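Local coordinates for genome polyprotein (Chicken sicinivirus JSY, PDB 6QWT), which is the 3Dpol part of the viral polyprotein, an RNA-dependent RNA polymerase that probably copies the viral RNA genome, at residues A[398-402]-A[403-407]; A[374-377]-A[378-381]; A[418-421]-A[422-426]; A[455-458]-A[459-463]; A[329-333]-A[334-338]. One frame throughout, in Å; residues are numbered along the deposited sequence.

Contact 1. Residues A[398-402]-A[403-407]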
loop_
_atom_site.group_PDB
_atom_site.type_symbol
_atom_site.label_atom_id
_atom_site.label_comp_id
_atom_site.label_asym_id
_atom_site.label_seq_id
_atom_site.Cartn_x
_atom_site.Cartn_y
_atom_site.Cartn_z
ATOM N N PRO A 398 -11.837 -9.527 -11.373
ATOM C CA PRO A 398 -10.528 -9.618 -10.711
ATOM C C PRO A 398 -10.318 -11.021 -10.165
ATOM O O PRO A 398 -10.955 -11.427 -9.188
ATOM C CB PRO A 398 -10.635 -8.572 -9.593
ATOM C CG PRO A 398 -12.095 -8.515 -9.273
ATOM C CD PRO A 398 -12.846 -8.860 -10.533
ATOM N N VAL A 399 -9.432 -11.774 -10.808
ATOM C CA VAL A 399 -9.200 -13.175 -10.473
ATOM C C VAL A 399 -7.889 -13.249 -9.700
ATOM O O VAL A 399 -6.802 -13.232 -10.287
ATOM C CB VAL A 399 -9.181 -14.059 -11.722
ATOM C CG1 VAL A 399 -9.033 -15.531 -11.338
ATOM C CG2 VAL A 399 -10.451 -13.836 -12.530
ATOM N N ILE A 400 -7.991 -13.335 -8.378
ATOM C CA ILE A 400 -6.815 -13.403 -7.521
ATOM C C ILE A 400 -6.204 -14.796 -7.608
ATOM O O ILE A 400 -6.880 -15.778 -7.940
ATOM C CB ILE A 400 -7.183 -13.021 -6.070
ATOM C CG1 ILE A 400 -5.936 -12.616 -5.278
ATOM C CG2 ILE A 400 -7.939 -14.149 -5.376
ATOM C CD1 ILE A 400 -6.242 -11.746 -4.074
ATOM N N SER A 401 -4.907 -14.878 -7.329
ATOM C CA SER A 401 -4.216 -16.159 -7.355
ATOM C C SER A 401 -4.857 -17.112 -6.351
ATOM O O SER A 401 -5.118 -16.714 -5.207
ATOM C CB SER A 401 -2.734 -15.974 -7.032
ATOM O OG SER A 401 -2.570 -15.368 -5.760
ATOM N N PRO A 402 -5.137 -18.360 -6.735
ATOM C CA PRO A 402 -5.792 -19.285 -5.793
ATOM C C PRO A 402 -5.009 -19.499 -4.510
ATOM O O PRO A 402 -5.611 -19.804 -3.473
ATOM C CB PRO A 402 -5.916 -20.580 -6.610
ATOM C CG PRO A 402 -5.911 -20.130 -8.036
ATOM C CD PRO A 402 -4.985 -18.945 -8.078
ATOM N N GLU A 403 -3.683 -19.331 -4.551
ATOM C CA GLU A 403 -2.868 -19.494 -3.353
ATOM C C GLU A 403 -3.283 -18.520 -2.260
ATOM O O GLU A 403 -3.120 -18.817 -1.073
ATOM C CB GLU A 403 -1.387 -19.316 -3.696
ATOM C CG GLU A 403 -0.445 -19.760 -2.588
ATOM C CD GLU A 403 1.015 -19.474 -2.903
ATOM O OE1 GLU A 403 1.851 -20.392 -2.741
ATOM O OE2 GLU A 403 1.327 -18.335 -3.316
ATOM N N THR A 404 -3.816 -17.356 -2.639
ATOM C CA THR A 404 -4.254 -16.374 -1.653
ATOM C C THR A 404 -5.294 -16.969 -0.707
ATOM O O THR A 404 -5.082 -17.028 0.509
ATOM C CB THR A 404 -4.808 -15.133 -2.359
ATOM O OG1 THR A 404 -3.759 -14.489 -3.095
ATOM C CG2 THR A 404 -5.381 -14.159 -1.345
ATOM N N TYR A 405 -6.428 -17.419 -1.246
ATOM C CA TYR A 405 -7.504 -17.906 -0.389
ATOM C C TYR A 405 -7.363 -19.375 -0.010
ATOM O O TYR A 405 -7.996 -19.810 0.959
ATOM C CB TYR A 405 -8.874 -17.674 -1.047
ATOM C CG TYR A 405 -9.000 -18.119 -2.487
ATOM C CD1 TYR A 405 -8.779 -17.228 -3.531
ATOM C CD2 TYR A 405 -9.373 -19.420 -2.805
ATOM C CE1 TYR A 405 -8.907 -17.623 -4.855
ATOM C CE2 TYR A 405 -9.504 -19.826 -4.129
ATOM C CZ TYR A 405 -9.269 -18.923 -5.147
ATOM O OH TYR A 405 -9.394 -19.316 -6.461
ATOM N N GLN A 406 -6.552 -20.149 -0.737
ATOM C CA GLN A 406 -6.280 -21.519 -0.313
ATOM C C GLN A 406 -5.407 -21.545 0.937
ATOM O O GLN A 406 -5.615 -22.374 1.831
ATOM C CB GLN A 406 -5.619 -22.304 -1.446
ATOM C CG GLN A 406 -6.580 -22.696 -2.562
ATOM C CD GLN A 406 -5.867 -23.256 -3.778
ATOM O OE1 GLN A 406 -4.650 -23.134 -3.911
ATOM N NE2 GLN A 406 -6.625 -23.876 -4.676
ATOM N N GLN A 407 -4.431 -20.641 1.023
ATOM C CA GLN A 407 -3.541 -20.621 2.179
ATOM C C GLN A 407 -4.147 -19.850 3.347
ATOM O O GLN A 407 -4.024 -20.277 4.500
ATOM C CB GLN A 407 -2.188 -20.021 1.793
ATOM C CG GLN A 407 -1.418 -20.820 0.753
ATOM C CD GLN A 407 -1.087 -22.229 1.212
ATOM O OE1 GLN A 407 -0.490 -22.428 2.272
ATOM N NE2 GLN A 407 -1.472 -23.216 0.411
HETATM O O HOH W 1 -9.247 -17.144 -8.285
#
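Ile-400 ends a strand at a strand-to-helix junction, and its branches divide between two residues of the first helical turn. Its CG2 meets the edge of the Tyr-405 ring in plane, 3.6 Å from CE1 of Tyr-405. CG1 of Ile-400 lies 3.6 Å from OG1 of Thr-404, and CD1 of Ile-400 touches the Thr-404 methyl. The Ile-400 carbonyl O takes a hydrogen bond from a water that also bonds Tyr-405 OH.

Ser-401 holds Thr-404 twice. Its O accepts from Thr-404 N at 2.9 Å, with the donor above the carbonyl plane. Its OG pairs with Thr-404 OG1 at 3.0 Å. A chi1 of 58° in Ser-401 sets that hydroxyl between backbone N and carbonyl carbon, turned to the threonine.

Pro-402 lies over one face of Tyr-405, a CH-pi contact with CA 4.0 Å from the Tyr-405 ring centroid. The same ring meets Trp-439 edge-to-face. Pro-402 O sits 3.7 Å above the Tyr-405 ring plane, over its centre, and accepts from Gln-406 N at 2.9 Å.

Contact 2. Residues A[374-377]-A[378-381]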
loop_
_atom_site.group_PDB
_atom_site.type_symbol
_atom_site.label_atom_id
_atom_site.label_comp_id
_atom_site.label_asym_id
_atom_site.label_seq_id
_atom_site.Cartn_x
_atom_site.Cartn_y
_atom_site.Cartn_z
ATOM N N SER A 374 4.012 -9.407 -23.333
ATOM C CA SER A 374 3.024 -9.440 -22.263
ATOM C C SER A 374 1.823 -8.599 -22.672
ATOM O O SER A 374 1.986 -7.503 -23.210
ATOM C CB SER A 374 3.620 -8.923 -20.945
ATOM O OG SER A 374 2.608 -8.586 -20.014
ATOM N N SER A 375 0.627 -9.115 -22.415
ATOM C CA SER A 375 -0.615 -8.420 -22.733
ATOM C C SER A 375 -1.432 -8.212 -21.462
ATOM O O SER A 375 -1.069 -8.672 -20.377
ATOM C CB SER A 375 -1.424 -9.193 -23.777
ATOM O OG SER A 375 -2.148 -10.256 -23.179
ATOM N N ILE A 376 -2.559 -7.511 -21.614
ATOM C CA ILE A 376 -3.465 -7.284 -20.495
ATOM C C ILE A 376 -4.008 -8.596 -19.940
ATOM O O ILE A 376 -4.465 -8.638 -18.792
ATOM C CB ILE A 376 -4.607 -6.332 -20.926
ATOM C CG1 ILE A 376 -5.381 -5.815 -19.712
ATOM C CG2 ILE A 376 -5.550 -7.021 -21.901
ATOM C CD1 ILE A 376 -4.564 -4.932 -18.793
ATOM N N HIS A 377 -3.949 -9.679 -20.719
ATOM C CA HIS A 377 -4.445 -10.975 -20.273
ATOM C C HIS A 377 -3.410 -11.786 -19.504
ATOM O O HIS A 377 -3.791 -12.690 -18.753
ATOM C CB HIS A 377 -4.938 -11.791 -21.471
ATOM C CG HIS A 377 -5.922 -11.062 -22.333
ATOM N ND1 HIS A 377 -5.611 -10.606 -23.596
ATOM C CD2 HIS A 377 -7.209 -10.704 -22.109
ATOM C CE1 HIS A 377 -6.662 -9.999 -24.114
ATOM N NE2 HIS A 377 -7.646 -10.044 -23.232
ATOM N N ASP A 378 -2.121 -11.495 -19.676
ATOM C CA ASP A 378 -1.070 -12.173 -18.922
ATOM C C ASP A 378 -0.730 -11.470 -17.619
ATOM O O ASP A 378 -0.115 -12.084 -16.738
ATOM C CB ASP A 378 0.207 -12.276 -19.759
ATOM C CG ASP A 378 0.025 -13.116 -20.998
ATOM O OD1 ASP A 378 0.009 -12.539 -22.106
ATOM O OD2 ASP A 378 -0.101 -14.353 -20.863
ATOM N N VAL A 379 -1.124 -10.219 -17.479
ATOM C CA VAL A 379 -0.634 -9.346 -16.424
ATOM C C VAL A 379 -1.399 -9.600 -15.130
ATOM O O VAL A 379 -2.591 -9.931 -15.137
ATOM C CB VAL A 379 -0.757 -7.881 -16.898
ATOM C CG1 VAL A 379 -1.761 -7.104 -16.059
ATOM C CG2 VAL A 379 0.602 -7.205 -16.937
ATOM N N THR A 380 -0.700 -9.467 -14.003
ATOM C CA THR A 380 -1.311 -9.497 -12.680
ATOM C C THR A 380 -1.083 -8.159 -11.990
ATOM O O THR A 380 -0.004 -7.570 -12.097
ATOM C CB THR A 380 -0.750 -10.627 -11.805
ATOM O OG1 THR A 380 0.615 -10.347 -11.470
ATOM C CG2 THR A 380 -0.834 -11.964 -12.528
ATOM N N PHE A 381 -2.110 -7.687 -11.287
ATOM C CA PHE A 381 -2.062 -6.423 -10.560
ATOM C C PHE A 381 -2.744 -6.642 -9.222
ATOM O O PHE A 381 -3.915 -7.031 -9.185
ATOM C CB PHE A 381 -2.750 -5.302 -11.350
ATOM C CG PHE A 381 -2.582 -3.936 -10.744
ATOM C CD1 PHE A 381 -1.324 -3.464 -10.402
ATOM C CD2 PHE A 381 -3.682 -3.122 -10.521
ATOM C CE1 PHE A 381 -1.165 -2.206 -9.846
ATOM C CE2 PHE A 381 -3.531 -1.864 -9.967
ATOM C CZ PHE A 381 -2.270 -1.404 -9.628
HETATM O O HOH W 2 -4.582 -10.361 -16.598
#
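Ser-375 and Asp-378 close a tight turn through several bonds. Asp-378 N donates to Ser-375 O at 3.1 Å, backbone to backbone, coming from above the carbonyl plane. Val-379 N adds a weak bond to the same oxygen. The Ser-375 hydroxyl works in two directions. As acceptor, its OG takes His-377 N at 3.1 Å, which makes an ST turn. As donor, the same OG gives a weak bond to Asp-378 OD1 at 3.3 Å. Ser-375 N is a second weak donor to OD1 of Asp-378, at 3.5 Å. The aspartate thus folds back over the start of the turn, its CG beside its own backbone N (chi1 -63°).

Ser-374 OG lies 3.9 Å from CG2 of Val-379, but its hydrogen-bond partner is Val-229 O. CG2 of Ile-376 lies over one face of the His-377 ring, whose NE2 bonds Tyr-220 OH. The turn belongs to the loop between strands 360-362 and 384-388. Val-379 packs against strands 230-235, 335-340 and 384-388.

Contact 3. Residues A[418-421]-A[422-426]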
loop_
_atom_site.group_PDB
_atom_site.type_symbol
_atom_site.label_atom_id
_atom_site.label_comp_id
_atom_site.label_asym_id
_atom_site.label_seq_id
_atom_site.Cartn_x
_atom_site.Cartn_y
_atom_site.Cartn_z
ATOM N N GLN A 418 -16.010 -18.224 10.882
ATOM C CA GLN A 418 -16.918 -17.993 9.762
ATOM C C GLN A 418 -16.650 -16.650 9.098
ATOM O O GLN A 418 -16.854 -16.506 7.887
ATOM C CB GLN A 418 -18.371 -18.084 10.238
ATOM C CG GLN A 418 -19.416 -17.775 9.173
ATOM C CD GLN A 418 -19.326 -18.701 7.974
ATOM O OE1 GLN A 418 -19.348 -19.924 8.115
ATOM N NE2 GLN A 418 -19.224 -18.119 6.782
ATOM N N ASP A 419 -16.175 -15.663 9.862
ATOM C CA ASP A 419 -15.812 -14.380 9.268
ATOM C C ASP A 419 -14.635 -14.517 8.309
ATOM O O ASP A 419 -14.567 -13.794 7.308
ATOM C CB ASP A 419 -15.489 -13.362 10.361
ATOM C CG ASP A 419 -16.699 -13.013 11.209
ATOM O OD1 ASP A 419 -16.587 -12.113 12.069
ATOM O OD2 ASP A 419 -17.762 -13.642 11.015
ATOM N N VAL A 420 -13.704 -15.432 8.593
ATOM C CA VAL A 420 -12.598 -15.679 7.673
ATOM C C VAL A 420 -13.111 -16.313 6.384
ATOM O O VAL A 420 -12.702 -15.928 5.280
ATOM C CB VAL A 420 -11.530 -16.554 8.352
ATOM C CG1 VAL A 420 -10.459 -16.978 7.347
ATOM C CG2 VAL A 420 -10.908 -15.813 9.527
ATOM N N ILE A 421 -14.017 -17.285 6.502
ATOM C CA ILE A 421 -14.572 -17.949 5.325
ATOM C C ILE A 421 -15.370 -16.967 4.478
ATOM O O ILE A 421 -15.259 -16.953 3.246
ATOM C CB ILE A 421 -15.431 -19.151 5.753
ATOM C CG1 ILE A 421 -14.546 -20.348 6.082
ATOM C CG2 ILE A 421 -16.438 -19.519 4.674
ATOM C CD1 ILE A 421 -15.013 -21.082 7.285
ATOM N N THR A 422 -16.185 -16.130 5.124
ATOM C CA THR A 422 -17.026 -15.195 4.384
ATOM C C THR A 422 -16.188 -14.216 3.566
ATOM O O THR A 422 -16.491 -13.958 2.396
ATOM C CB THR A 422 -17.946 -14.446 5.348
ATOM O OG1 THR A 422 -18.849 -15.374 5.962
ATOM C CG2 THR A 422 -18.746 -13.389 4.610
ATOM N N SER A 423 -15.121 -13.670 4.157
ATOM C CA SER A 423 -14.340 -12.661 3.450
ATOM C C SER A 423 -13.544 -13.261 2.295
ATOM O O SER A 423 -13.249 -12.560 1.321
ATOM C CB SER A 423 -13.412 -11.934 4.424
ATOM O OG SER A 423 -12.665 -12.856 5.192
ATOM N N LEU A 424 -13.187 -14.545 2.379
ATOM C CA LEU A 424 -12.488 -15.195 1.277
ATOM C C LEU A 424 -13.426 -15.593 0.145
ATOM O O LEU A 424 -12.978 -15.704 -1.003
ATOM C CB LEU A 424 -11.726 -16.421 1.787
ATOM C CG LEU A 424 -10.601 -16.106 2.781
ATOM C CD1 LEU A 424 -9.981 -17.380 3.329
ATOM C CD2 LEU A 424 -9.529 -15.216 2.155
ATOM N N CYS A 425 -14.713 -15.798 0.438
ATOM C CA CYS A 425 -15.683 -16.040 -0.624
ATOM C C CYS A 425 -15.728 -14.872 -1.600
ATOM O O CYS A 425 -15.909 -15.069 -2.807
ATOM C CB CYS A 425 -17.064 -16.287 -0.022
ATOM S SG CYS A 425 -17.201 -17.855 0.854
ATOM N N TYR A 426 -15.561 -13.645 -1.096
ATOM C CA TYR A 426 -15.568 -12.471 -1.959
ATOM C C TYR A 426 -14.408 -12.473 -2.944
ATOM O O TYR A 426 -14.492 -11.811 -3.985
ATOM C CB TYR A 426 -15.524 -11.195 -1.119
ATOM C CG TYR A 426 -16.730 -11.000 -0.234
ATOM C CD1 TYR A 426 -16.596 -10.910 1.145
ATOM C CD2 TYR A 426 -18.008 -10.902 -0.777
ATOM C CE1 TYR A 426 -17.699 -10.731 1.962
ATOM C CE2 TYR A 426 -19.119 -10.723 0.034
ATOM C CZ TYR A 426 -18.956 -10.638 1.403
ATOM O OH TYR A 426 -20.050 -10.458 2.219
HETATM O O HOH W 3 -19.333 -13.805 8.686
#
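The flat amide of Gln-418 meets Thr-422 in its own plane. NE2 of Gln-418 donates to OG1 of Thr-422 at 2.9 Å, with OG1 6° out of the amide plane. The bend at chi2 (59°) brings the amide back alongside the helix to meet the hydroxyl one turn on. NE2 also bonds Ile-455 O, which ties this turn to the loop before helix 459-469. A water donates to OG1 of Thr-422 and to OD2 of Asp-419.

These residues lie along helix 417-428, whose i to i+4 bonds include Thr-422 N to Gln-418 O. Ser-423 turns its hydroxyl back on the backbone. Its OG lies 3.0 Å from Asp-419 O and 3.1 Å from Val-420 O, and which of the two takes its proton is not settled.

Val-420 and Leu-424 run side by side and point the same way, CG1 of Val-420 being 4.1 Å from CD1 of Leu-424. CG2 of Ile-421 lies 4.2 Å from SG of Cys-425. The Cys-425 side chain also touches Tyr-436 and Trp-439 of helix 433-449.

Contact 4. Residues A[455-458]-A[459-463]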
loop_
_atom_site.group_PDB
_atom_site.type_symbol
_atom_site.label_atom_id
_atom_site.label_comp_id
_atom_site.label_asym_id
_atom_site.label_seq_id
_atom_site.Cartn_x
_atom_site.Cartn_y
_atom_site.Cartn_z
ATOM N N ILE A 455 -20.293 -22.160 6.397
ATOM C CA ILE A 455 -21.379 -21.767 5.507
ATOM C C ILE A 455 -20.792 -20.829 4.463
ATOM O O ILE A 455 -20.224 -19.786 4.810
ATOM C CB ILE A 455 -22.532 -21.090 6.267
ATOM C CG1 ILE A 455 -23.133 -22.046 7.303
ATOM C CG2 ILE A 455 -23.592 -20.599 5.297
ATOM C CD1 ILE A 455 -23.965 -23.163 6.710
ATOM N N PHE A 456 -20.920 -21.196 3.192
ATOM C CA PHE A 456 -20.372 -20.412 2.095
ATOM C C PHE A 456 -21.467 -19.588 1.433
ATOM O O PHE A 456 -22.586 -20.069 1.232
ATOM C CB PHE A 456 -19.700 -21.320 1.062
ATOM C CG PHE A 456 -18.600 -22.178 1.627
ATOM C CD1 PHE A 456 -17.297 -21.709 1.687
ATOM C CD2 PHE A 456 -18.869 -23.456 2.095
ATOM C CE1 PHE A 456 -16.279 -22.497 2.205
ATOM C CE2 PHE A 456 -17.859 -24.249 2.614
ATOM C CZ PHE A 456 -16.561 -23.768 2.672
ATOM N N ILE A 457 -21.141 -18.342 1.104
ATOM C CA ILE A 457 -22.071 -17.512 0.330
ATOM C C ILE A 457 -22.335 -18.184 -1.012
ATOM O O ILE A 457 -21.375 -18.541 -1.724
ATOM C CB ILE A 457 -21.497 -16.101 0.128
ATOM C CG1 ILE A 457 -21.083 -15.497 1.469
ATOM C CG2 ILE A 457 -22.508 -15.207 -0.584
ATOM C CD1 ILE A 457 -20.250 -14.239 1.335
ATOM N N PRO A 458 -23.590 -18.398 -1.404
ATOM C CA PRO A 458 -23.856 -19.086 -2.674
ATOM C C PRO A 458 -23.310 -18.296 -3.853
ATOM O O PRO A 458 -23.297 -17.062 -3.850
ATOM C CB PRO A 458 -25.386 -19.184 -2.718
ATOM C CG PRO A 458 -25.833 -18.973 -1.297
ATOM C CD PRO A 458 -24.831 -18.042 -0.696
ATOM N N TYR A 459 -22.842 -19.031 -4.866
ATOM C CA TYR A 459 -22.248 -18.385 -6.035
ATOM C C TYR A 459 -23.228 -17.425 -6.699
ATOM O O TYR A 459 -22.829 -16.357 -7.181
ATOM C CB TYR A 459 -21.770 -19.434 -7.043
ATOM C CG TYR A 459 -21.248 -18.814 -8.321
ATOM C CD1 TYR A 459 -19.927 -18.392 -8.420
ATOM C CD2 TYR A 459 -22.079 -18.628 -9.420
ATOM C CE1 TYR A 459 -19.449 -17.808 -9.579
ATOM C CE2 TYR A 459 -21.609 -18.047 -10.581
ATOM C CZ TYR A 459 -20.295 -17.639 -10.655
ATOM O OH TYR A 459 -19.822 -17.063 -11.813
ATOM N N GLU A 460 -24.514 -17.787 -6.737
ATOM C CA GLU A 460 -25.500 -16.933 -7.392
ATOM C C GLU A 460 -25.622 -15.583 -6.700
ATOM O O GLU A 460 -25.886 -14.570 -7.359
ATOM C CB GLU A 460 -26.861 -17.629 -7.431
ATOM C CG GLU A 460 -26.982 -18.670 -8.524
ATOM C CD GLU A 460 -27.058 -20.076 -7.973
ATOM O OE1 GLU A 460 -27.824 -20.889 -8.534
ATOM O OE2 GLU A 460 -26.354 -20.366 -6.980
ATOM N N VAL A 461 -25.439 -15.550 -5.379
ATOM C CA VAL A 461 -25.470 -14.286 -4.649
ATOM C C VAL A 461 -24.261 -13.433 -5.012
ATOM O O VAL A 461 -24.382 -12.228 -5.267
ATOM C CB VAL A 461 -25.539 -14.544 -3.132
ATOM C CG1 VAL A 461 -25.278 -13.255 -2.356
ATOM C CG2 VAL A 461 -26.885 -15.146 -2.750
ATOM N N LEU A 462 -23.075 -14.043 -5.039
ATOM C CA LEU A 462 -21.864 -13.278 -5.317
ATOM C C LEU A 462 -21.841 -12.784 -6.757
ATOM O O LEU A 462 -21.470 -11.634 -7.018
ATOM C CB LEU A 462 -20.629 -14.126 -5.015
ATOM C CG LEU A 462 -20.472 -14.509 -3.541
ATOM C CD1 LEU A 462 -19.430 -15.606 -3.356
ATOM C CD2 LEU A 462 -20.133 -13.284 -2.701
ATOM N N GLN A 463 -22.237 -13.636 -7.706
ATOM C CA GLN A 463 -22.208 -13.232 -9.107
ATOM C C GLN A 463 -23.264 -12.176 -9.400
ATOM O O GLN A 463 -23.002 -11.226 -10.146
ATOM C CB GLN A 463 -22.386 -14.449 -10.016
ATOM C CG GLN A 463 -22.539 -14.113 -11.500
ATOM C CD GLN A 463 -21.257 -13.595 -12.143
ATOM O OE1 GLN A 463 -20.234 -13.411 -11.477
ATOM N NE2 GLN A 463 -21.309 -13.363 -13.451
#
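Pro-458 O is gripped by two backbone N-H groups of the helix that follows it. Leu-462 N donates to Pro-458 O at 3.3 Å, in the carbonyl plane and nearly straight (160°). Val-461 N lies closer to Pro-458 O, at 3.0 Å, but is bent to 127° and weak. Pro-458 is the N-cap residue, and its ring brings no polar side chain to the helix start. Instead its CD packs beside Val-461, 4.1 Å from CG2 of Val-461, the two side chains pointing the same way.

Ile-457 carries most of the apolar contact. Its CG2, placed opposite the backbone N by a chi1 of -53°, wedges between two residues of the first turn. CG2 of Ile-457 lies 3.8 Å from CG1 of Val-461 and 3.7 Å from CG of Leu-462. The Ile-457 and Leu-462 side chains cross at about a right angle, and CD2 of Leu-462 also touches CG2 of Ile-457. Both residues continue onto Tyr-426 of helix 417-428, and Ile-457 O bonds Tyr-436 OH. A contact between the residue before the N-cap and the fourth residue after it is the hydrophobic staple, here at the start of helix 459-469.

Contact 5. Residues A[329-333]-A[334-338]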
loop_
_atom_site.group_PDB
_atom_site.type_symbol
_atom_site.label_atom_id
_atom_site.label_comp_id
_atom_site.label_asym_id
_atom_site.label_seq_id
_atom_site.Cartn_x
_atom_site.Cartn_y
_atom_site.Cartn_z
ATOM N N ILE A 329 0.313 4.695 -16.931
ATOM C CA ILE A 329 0.854 4.036 -15.749
ATOM C C ILE A 329 -0.265 3.887 -14.727
ATOM O O ILE A 329 -1.124 4.768 -14.601
ATOM C CB ILE A 329 2.049 4.824 -15.164
ATOM C CG1 ILE A 329 3.231 4.802 -16.138
ATOM C CG2 ILE A 329 2.473 4.254 -13.816
ATOM C CD1 ILE A 329 4.401 5.689 -15.723
ATOM N N LEU A 330 -0.278 2.756 -14.022
ATOM C CA LEU A 330 -1.209 2.534 -12.920
ATOM C C LEU A 330 -0.446 1.889 -11.774
ATOM O O LEU A 330 0.122 0.805 -11.937
ATOM C CB LEU A 330 -2.390 1.658 -13.345
ATOM C CG LEU A 330 -3.536 1.540 -12.335
ATOM C CD1 LEU A 330 -4.257 2.869 -12.159
ATOM C CD2 LEU A 330 -4.504 0.461 -12.780
ATOM N N CYS A 331 -0.440 2.554 -10.623
ATOM C CA CYS A 331 0.398 2.181 -9.496
ATOM C C CYS A 331 -0.443 2.030 -8.237
ATOM O O CYS A 331 -1.400 2.779 -8.014
ATOM C CB CYS A 331 1.496 3.234 -9.260
ATOM S SG CYS A 331 2.810 3.262 -10.496
ATOM N N TYR A 332 -0.069 1.050 -7.416
ATOM C CA TYR A 332 -0.540 0.946 -6.033
ATOM C C TYR A 332 0.668 0.526 -5.201
ATOM O O TYR A 332 1.050 -0.647 -5.209
ATOM C CB TYR A 332 -1.693 -0.043 -5.881
ATOM C CG TYR A 332 -2.534 0.178 -4.627
ATOM C CD1 TYR A 332 -3.925 0.227 -4.695
ATOM C CD2 TYR A 332 -1.938 0.339 -3.380
ATOM C CE1 TYR A 332 -4.693 0.431 -3.556
ATOM C CE2 TYR A 332 -2.696 0.547 -2.240
ATOM C CZ TYR A 332 -4.071 0.592 -2.334
ATOM O OH TYR A 332 -4.823 0.796 -1.201
ATOM N N GLY A 333 1.257 1.477 -4.484
ATOM C CA GLY A 333 2.478 1.184 -3.747
ATOM C C GLY A 333 3.616 0.890 -4.704
ATOM O O GLY A 333 3.929 1.681 -5.599
ATOM N N ASP A 334 4.255 -0.256 -4.529
ATOM C CA ASP A 334 5.293 -0.673 -5.458
ATOM C C ASP A 334 4.734 -1.496 -6.614
ATOM O O ASP A 334 5.496 -1.879 -7.503
ATOM C CB ASP A 334 6.369 -1.468 -4.718
ATOM C CG ASP A 334 5.780 -2.505 -3.795
ATOM O OD1 ASP A 334 4.538 -2.618 -3.753
ATOM O OD2 ASP A 334 6.556 -3.198 -3.106
ATOM N N ASP A 335 3.429 -1.771 -6.622
ATOM C CA ASP A 335 2.810 -2.526 -7.702
ATOM C C ASP A 335 2.498 -1.601 -8.873
ATOM O O ASP A 335 2.020 -0.482 -8.677
ATOM C CB ASP A 335 1.537 -3.217 -7.217
ATOM C CG ASP A 335 1.819 -4.285 -6.189
ATOM O OD1 ASP A 335 2.306 -5.369 -6.574
ATOM O OD2 ASP A 335 1.560 -4.035 -4.997
ATOM N N VAL A 336 2.768 -2.074 -10.091
ATOM C CA VAL A 336 2.786 -1.226 -11.277
ATOM C C VAL A 336 2.245 -2.000 -12.459
ATOM O O VAL A 336 2.657 -3.134 -12.731
ATOM C CB VAL A 336 4.197 -0.714 -11.629
ATOM C CG1 VAL A 336 4.156 -0.096 -13.039
ATOM C CG2 VAL A 336 4.667 0.259 -10.593
ATOM N N LEU A 337 1.350 -1.343 -13.185
ATOM C CA LEU A 337 1.105 -1.663 -14.577
ATOM C C LEU A 337 1.509 -0.476 -15.441
ATOM O O LEU A 337 1.268 0.676 -15.071
ATOM C CB LEU A 337 -0.372 -2.015 -14.843
ATOM C CG LEU A 337 -1.003 -3.189 -14.095
ATOM C CD1 LEU A 337 -2.456 -3.356 -14.543
ATOM C CD2 LEU A 337 -0.214 -4.455 -14.347
ATOM N N TYR A 338 2.111 -0.744 -16.599
ATOM C CA TYR A 338 2.419 0.340 -17.526
ATOM C C TYR A 338 2.346 -0.182 -18.952
ATOM O O TYR A 338 2.453 -1.386 -19.206
ATOM C CB TYR A 338 3.789 0.971 -17.230
ATOM C CG TYR A 338 4.991 0.212 -17.752
ATOM C CD1 TYR A 338 5.438 0.394 -19.056
ATOM C CD2 TYR A 338 5.703 -0.657 -16.932
ATOM C CE1 TYR A 338 6.541 -0.282 -19.536
ATOM C CE2 TYR A 338 6.809 -1.336 -17.406
ATOM C CZ TYR A 338 7.222 -1.146 -18.709
ATOM O OH TYR A 338 8.323 -1.819 -19.187
#
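Cys-331 turns SG beside its own backbone N (chi1 -72°). In Val-336 a chi1 of 168° sends CG1 opposite the backbone N and leaves CG2 beside it. SG of Cys-331 and CG2 of Val-336 meet at 3.5 Å on the face that touches helix 298-316. There, CG1 of Ile-329 lies 4.0 Å from CB of Tyr-338.

The strands form an antiparallel hairpin. Leu-330 and Leu-337 are a hydrogen-bonded pair, each N donating to the other's O at 2.8 Å. Tyr-332 and Asp-335 are the next such pair, and Asp-335 N to Tyr-332 O at 3.0 Å closes the turn. The turn is type II', and Gly-333 takes its positive phi of 67°.

The sequence Tyr-332, Gly-333, Asp-334, Asp-335 is the YGDD signature of polymerase motif C, in the palm. Asp-334 touches Asp-233, and Asp-335 OD1 lies near Asp-233 OD2, an acidic cluster. In related polymerases the first GDD aspartate and one from motif A bind the catalytic metals. Gly-333 O accepts from Asn-308 ND2.

Overall arrangement
Contact 5 is buried and nearest the centre of the chain. Contacts 1, 2 and 3 are partly buried, and contact 4 lies at the surface. Contact 2 packs on contact 5: Phe-381 meets Leu-330, and CG1 of Val-379 lies 3.5 Å from CD2 of Leu-337. Contact 1 touches contact 3, the Tyr-405 backbone meeting Leu-424. Contact 3 meets contact 4 where Thr-422 packs on Ile-457. Contact 5 rests on paired strand backbones. Contact 2 relies on serine and aspartate, several bonds being weak. In contact 3, an amide and hydroxyls bond along the helix and apolar residues pack on another side. Contacts 1 and 4 lead into helices, one with hydroxyls and an aromatic ring, the other mainly with aliphatic groups.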